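Local structure of DNA fragmentation factor subunit beta (Mus musculus, 1V0D) at residues S195-Y209 and N286-E298. The protein cuts chromosomal DNA during apoptosis, acting as a caspase-activated endonuclease that fragments the genome and drives chromatin condensation. Sequence-based numbering, arbitrary orientation.
Sequences SMCQKLKSVQYNGSY and NWEYFYSLLFTAE
The Phe-295 ring is sandwiched: Leu-200 CD1 stands over its centre, 3.8 Å from the centroid, and Leu-294 CB covers the opposite face. Met-196 SD lies at the edge, 4.0 Å from Phe-295 CE1, a Met-aromatic contact. On Tyr-291, Lys-199 lays its methylenes over one face, Lys-199 CG 3.5 Å from Tyr-291 CZ, while Leu-200 CG sits at the ring edge. With CG anti to the backbone N (chi1 -177°), the Lys-199 chain runs extended across that face. Trp-287 takes Ser-195 CB over one face, 4.0 Å from the six-membered ring centroid; the carboxylate carbon of Glu-288, which is salt-bridged to Arg-324, covers the other, and Lys-199 CD lies at the edge, near the ring plane. Met-196 fits as a knob among Trp-287, Tyr-291, Leu-294 and Phe-295, with helices 186-202 and 287-295 crossing at -55°. Replacing Tyr-291 by an alanine would probably leave the Lys-199 methylenes without their platform and open a gap beside Leu-200. Ala-297 N donates to Tyr-209 OH (2.9 Å, 151°), and Thr-296 CG2 packs against the same oxygen. Leu-171 of helix 155-175 backs Leu-200, and Val-271 of helix 267-281 touches Leu-294. The chemistry is thus mainly apolar, CH-pi and sulfur-aromatic between the helices, with a directional polar tie from the turn after helix 287-295 to the 3-10 segment 207-209, both within the DFF40 nuclease region.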
loop_
_atom_site.group_PDB
_atom_site.type_symbol
_atom_site.label_atom_id
_atom_site.label_comp_id
_atom_site.label_asym_id
_atom_site.label_seq_id
_atom_site.Cartn_x
_atom_site.Cartn_y
_atom_site.Cartn_z
ATOM N N SER A 195 -0.528 -6.137 31.670
ATOM C CA SER A 195 0.765 -6.821 31.734
ATOM C C SER A 195 1.477 -6.779 30.384
ATOM O O SER A 195 2.667 -6.458 30.300
ATOM C CB SER A 195 0.570 -8.284 32.125
ATOM O OG SER A 195 -0.295 -8.405 33.236
ATOM N N MET A 196 0.744 -7.124 29.330
ATOM C CA MET A 196 1.312 -7.127 27.997
ATOM C C MET A 196 1.845 -5.746 27.663
ATOM O O MET A 196 2.883 -5.614 27.021
ATOM C CB MET A 196 0.264 -7.548 26.964
ATOM C CG MET A 196 -0.107 -9.032 27.004
ATOM S SD MET A 196 -1.348 -9.478 25.747
ATOM C CE MET A 196 -2.814 -8.847 26.514
ATOM N N CYS A 197 1.147 -4.712 28.108
ATOM C CA CYS A 197 1.591 -3.359 27.822
ATOM C C CYS A 197 2.880 -2.977 28.550
ATOM O O CYS A 197 3.738 -2.279 27.996
ATOM C CB CYS A 197 0.516 -2.363 28.184
ATOM S SG CYS A 197 1.202 -0.710 28.216
ATOM N N GLN A 198 3.009 -3.412 29.797
ATOM C CA GLN A 198 4.218 -3.118 30.552
ATOM C C GLN A 198 5.388 -3.723 29.776
ATOM O O GLN A 198 6.351 -3.030 29.444
ATOM C CB GLN A 198 4.132 -3.725 31.962
ATOM N N LYS A 199 5.281 -5.015 29.474
ATOM C CA LYS A 199 6.318 -5.730 28.735
ATOM C C LYS A 199 6.633 -5.057 27.405
ATOM O O LYS A 199 7.786 -5.012 26.989
ATOM C CB LYS A 199 5.887 -7.173 28.486
ATOM C CG LYS A 199 6.934 -8.006 27.785
ATOM C CD LYS A 199 6.759 -9.467 28.136
ATOM C CE LYS A 199 7.972 -10.277 27.713
ATOM N NZ LYS A 199 8.008 -11.602 28.398
ATOM N N LEU A 200 5.609 -4.543 26.734
ATOM C CA LEU A 200 5.835 -3.871 25.469
ATOM C C LEU A 200 6.654 -2.610 25.692
ATOM O O LEU A 200 7.581 -2.327 24.936
ATOM C CB LEU A 200 4.512 -3.513 24.791
ATOM C CG LEU A 200 3.980 -4.579 23.837
ATOM C CD1 LEU A 200 2.756 -4.059 23.108
ATOM C CD2 LEU A 200 5.071 -4.940 22.847
ATOM N N LYS A 201 6.311 -1.845 26.722
ATOM C CA LYS A 201 7.060 -0.631 27.013
ATOM C C LYS A 201 8.473 -1.054 27.420
ATOM O O LYS A 201 9.465 -0.435 27.029
ATOM C CB LYS A 201 6.400 0.145 28.156
ATOM C CG LYS A 201 4.997 0.669 27.865
ATOM C CD LYS A 201 4.320 1.144 29.152
ATOM C CE LYS A 201 2.928 1.730 28.888
ATOM N NZ LYS A 201 1.978 1.627 30.064
ATOM N N SER A 202 8.547 -2.130 28.194
ATOM C CA SER A 202 9.820 -2.657 28.676
ATOM C C SER A 202 10.769 -3.000 27.537
ATOM O O SER A 202 11.984 -3.073 27.727
ATOM C CB SER A 202 9.594 -3.928 29.497
ATOM O OG SER A 202 9.596 -5.078 28.658
ATOM N N VAL A 203 10.213 -3.221 26.355
ATOM C CA VAL A 203 11.019 -3.593 25.205
ATOM C C VAL A 203 10.910 -2.533 24.108
ATOM O O VAL A 203 11.403 -2.705 22.997
ATOM C CB VAL A 203 10.560 -4.989 24.694
ATOM C CG1 VAL A 203 9.349 -4.857 23.782
ATOM C CG2 VAL A 203 11.696 -5.693 24.013
ATOM N N GLN A 204 10.251 -1.428 24.435
ATOM C CA GLN A 204 10.067 -0.326 23.496
ATOM C C GLN A 204 9.331 -0.729 22.228
ATOM O O GLN A 204 9.795 -0.474 21.112
ATOM C CB GLN A 204 11.417 0.276 23.137
ATOM C CG GLN A 204 12.201 0.650 24.353
ATOM C CD GLN A 204 13.683 0.577 24.107
ATOM O OE1 GLN A 204 14.260 1.448 23.444
ATOM N NE2 GLN A 204 14.318 -0.478 24.624
ATOM N N TYR A 205 8.182 -1.367 22.420
ATOM C CA TYR A 205 7.330 -1.787 21.327
ATOM C C TYR A 205 8.056 -2.472 20.165
ATOM O O TYR A 205 7.598 -2.413 19.023
ATOM C CB TYR A 205 6.539 -0.571 20.828
ATOM C CG TYR A 205 5.770 0.107 21.940
ATOM C CD1 TYR A 205 6.421 0.912 22.881
ATOM C CD2 TYR A 205 4.408 -0.142 22.120
ATOM C CE1 TYR A 205 5.736 1.446 23.984
ATOM C CE2 TYR A 205 3.710 0.383 23.217
ATOM C CZ TYR A 205 4.380 1.171 24.147
ATOM O OH TYR A 205 3.694 1.654 25.246
ATOM N N ASN A 206 9.183 -3.122 20.449
ATOM C CA ASN A 206 9.930 -3.818 19.407
ATOM C C ASN A 206 10.277 -2.977 18.189
ATOM O O ASN A 206 10.496 -3.522 17.108
ATOM C CB ASN A 206 9.152 -5.047 18.943
ATOM C CG ASN A 206 9.145 -6.151 19.978
ATOM O OD1 ASN A 206 8.150 -6.858 20.143
ATOM N ND2 ASN A 206 10.263 -6.308 20.681
ATOM N N GLY A 207 10.331 -1.658 18.356
ATOM C CA GLY A 207 10.673 -0.785 17.237
ATOM C C GLY A 207 12.033 -1.175 16.693
ATOM O O GLY A 207 12.427 -0.821 15.580
ATOM N N SER A 208 12.757 -1.918 17.516
ATOM C CA SER A 208 14.079 -2.414 17.178
ATOM C C SER A 208 14.056 -3.222 15.876
ATOM O O SER A 208 15.034 -3.266 15.133
ATOM C CB SER A 208 14.575 -3.273 18.335
ATOM O OG SER A 208 15.602 -4.131 17.904
ATOM N N TYR A 209 12.925 -3.854 15.592
ATOM C CA TYR A 209 12.805 -4.650 14.381
ATOM C C TYR A 209 13.157 -3.908 13.097
ATOM O O TYR A 209 13.688 -4.513 12.173
ATOM C CB TYR A 209 11.384 -5.217 14.234
ATOM C CG TYR A 209 11.023 -6.317 15.205
ATOM C CD1 TYR A 209 12.005 -7.110 15.796
ATOM C CD2 TYR A 209 9.689 -6.596 15.504
ATOM C CE1 TYR A 209 11.663 -8.154 16.662
ATOM C CE2 TYR A 209 9.340 -7.639 16.367
ATOM C CZ TYR A 209 10.331 -8.408 16.939
ATOM O OH TYR A 209 9.992 -9.432 17.786
ATOM N N ASN A 286 -1.633 -18.352 30.450
ATOM C CA ASN A 286 -0.225 -18.106 30.183
ATOM C C ASN A 286 -0.148 -16.966 29.173
ATOM O O ASN A 286 0.262 -17.163 28.024
ATOM C CB ASN A 286 0.424 -19.364 29.609
ATOM C CG ASN A 286 1.824 -19.112 29.095
ATOM O OD1 ASN A 286 2.557 -18.274 29.633
ATOM N ND2 ASN A 286 2.214 -19.843 28.056
ATOM N N TRP A 287 -0.535 -15.774 29.621
ATOM C CA TRP A 287 -0.553 -14.589 28.767
ATOM C C TRP A 287 0.730 -14.315 27.987
ATOM O O TRP A 287 0.689 -13.687 26.929
ATOM C CB TRP A 287 -0.963 -13.344 29.575
ATOM C CG TRP A 287 0.033 -12.857 30.577
ATOM C CD1 TRP A 287 0.003 -13.055 31.926
ATOM C CD2 TRP A 287 1.210 -12.084 30.310
ATOM N NE1 TRP A 287 1.089 -12.454 32.521
ATOM C CE2 TRP A 287 1.847 -11.850 31.552
ATOM C CE3 TRP A 287 1.789 -11.564 29.142
ATOM C CZ2 TRP A 287 3.041 -11.116 31.660
ATOM C CZ3 TRP A 287 2.981 -10.833 29.250
ATOM C CH2 TRP A 287 3.591 -10.618 30.502
ATOM N N GLU A 288 1.868 -14.787 28.481
ATOM C CA GLU A 288 3.120 -14.562 27.756
ATOM C C GLU A 288 3.045 -15.190 26.360
ATOM O O GLU A 288 3.635 -14.681 25.400
ATOM C CB GLU A 288 4.314 -15.154 28.520
ATOM C CG GLU A 288 4.769 -14.340 29.727
ATOM C CD GLU A 288 3.807 -14.429 30.903
ATOM O OE1 GLU A 288 2.797 -15.172 30.803
ATOM O OE2 GLU A 288 4.064 -13.762 31.933
ATOM N N TYR A 289 2.322 -16.304 26.260
ATOM C CA TYR A 289 2.167 -17.014 24.993
ATOM C C TYR A 289 1.456 -16.128 23.976
ATOM O O TYR A 289 1.921 -15.992 22.834
ATOM C CB TYR A 289 1.387 -18.327 25.204
ATOM C CG TYR A 289 1.048 -19.046 23.915
ATOM C CD1 TYR A 289 2.032 -19.310 22.968
ATOM C CD2 TYR A 289 -0.265 -19.421 23.622
ATOM C CE1 TYR A 289 1.719 -19.920 21.755
ATOM C CE2 TYR A 289 -0.592 -20.037 22.412
ATOM C CZ TYR A 289 0.402 -20.280 21.478
ATOM O OH TYR A 289 0.095 -20.844 20.247
ATOM N N PHE A 290 0.341 -15.530 24.405
ATOM C CA PHE A 290 -0.453 -14.640 23.565
ATOM C C PHE A 290 0.354 -13.401 23.199
ATOM O O PHE A 290 0.196 -12.829 22.113
ATOM C CB PHE A 290 -1.735 -14.238 24.286
ATOM C CG PHE A 290 -2.696 -15.370 24.461
ATOM C CD1 PHE A 290 -2.700 -16.125 25.628
ATOM C CD2 PHE A 290 -3.547 -15.740 23.420
ATOM C CE1 PHE A 290 -3.540 -17.246 25.757
ATOM C CE2 PHE A 290 -4.390 -16.859 23.538
ATOM C CZ PHE A 290 -4.384 -17.612 24.709
ATOM N N TYR A 291 1.224 -12.987 24.110
ATOM C CA TYR A 291 2.081 -11.847 23.854
ATOM C C TYR A 291 2.919 -12.198 22.618
ATOM O O TYR A 291 2.931 -11.464 21.631
ATOM C CB TYR A 291 2.983 -11.602 25.061
ATOM C CG TYR A 291 3.996 -10.514 24.852
ATOM C CD1 TYR A 291 3.640 -9.172 24.958
ATOM C CD2 TYR A 291 5.317 -10.827 24.536
ATOM C CE1 TYR A 291 4.584 -8.161 24.757
ATOM C CE2 TYR A 291 6.263 -9.832 24.330
ATOM C CZ TYR A 291 5.890 -8.500 24.444
ATOM O OH TYR A 291 6.829 -7.515 24.242
ATOM N N SER A 292 3.611 -13.328 22.674
ATOM C CA SER A 292 4.428 -13.780 21.554
ATOM C C SER A 292 3.649 -13.683 20.265
ATOM O O SER A 292 4.100 -13.090 19.281
ATOM C CB SER A 292 4.820 -15.236 21.741
ATOM O OG SER A 292 5.592 -15.390 22.914
ATOM N N LEU A 293 2.471 -14.293 20.286
ATOM C CA LEU A 293 1.592 -14.332 19.127
ATOM C C LEU A 293 1.195 -12.962 18.617
ATOM O O LEU A 293 1.208 -12.709 17.411
ATOM C CB LEU A 293 0.323 -15.136 19.464
ATOM C CG LEU A 293 0.273 -16.652 19.172
ATOM C CD1 LEU A 293 1.667 -17.252 19.077
ATOM C CD2 LEU A 293 -0.533 -17.341 20.252
ATOM N N LEU A 294 0.856 -12.071 19.540
ATOM C CA LEU A 294 0.385 -10.744 19.173
ATOM C C LEU A 294 1.423 -9.704 18.791
ATOM O O LEU A 294 1.166 -8.891 17.913
ATOM C CB LEU A 294 -0.493 -10.192 20.311
ATOM C CG LEU A 294 -1.772 -10.977 20.638
ATOM C CD1 LEU A 294 -2.230 -10.741 22.047
ATOM C CD2 LEU A 294 -2.853 -10.580 19.682
ATOM N N PHE A 295 2.604 -9.734 19.405
ATOM C CA PHE A 295 3.582 -8.675 19.127
ATOM C C PHE A 295 5.008 -9.047 18.770
ATOM O O PHE A 295 5.827 -8.155 18.574
ATOM C CB PHE A 295 3.672 -7.736 20.339
ATOM C CG PHE A 295 2.347 -7.439 20.997
ATOM C CD1 PHE A 295 2.048 -7.973 22.249
ATOM C CD2 PHE A 295 1.407 -6.605 20.375
ATOM C CE1 PHE A 295 0.830 -7.677 22.882
ATOM C CE2 PHE A 295 0.191 -6.303 20.992
ATOM C CZ PHE A 295 -0.101 -6.839 22.250
ATOM N N THR A 296 5.314 -10.332 18.680
ATOM C CA THR A 296 6.688 -10.766 18.429
ATOM C C THR A 296 6.930 -11.361 17.055
ATOM O O THR A 296 6.001 -11.819 16.393
ATOM C CB THR A 296 7.092 -11.796 19.502
ATOM O OG1 THR A 296 6.921 -11.203 20.791
ATOM C CG2 THR A 296 8.539 -12.224 19.353
ATOM N N ALA A 297 8.187 -11.356 16.628
ATOM C CA ALA A 297 8.531 -11.926 15.341
ATOM C C ALA A 297 8.306 -13.430 15.386
ATOM O O ALA A 297 8.453 -14.109 14.379
ATOM C CB ALA A 297 9.974 -11.624 14.992
ATOM N N GLU A 298 7.959 -13.963 16.553
ATOM C CA GLU A 298 7.704 -15.399 16.654
ATOM C C GLU A 298 6.493 -15.745 15.798
ATOM O O GLU A 298 6.406 -16.832 15.252
ATOM C CB GLU A 298 7.397 -15.818 18.094
ATOM C CG GLU A 298 8.528 -15.618 19.064
ATOM C CD GLU A 298 8.131 -15.951 20.499
ATOM O OE1 GLU A 298 7.783 -17.133 20.776
ATOM O OE2 GLU A 298 8.169 -15.019 21.341
#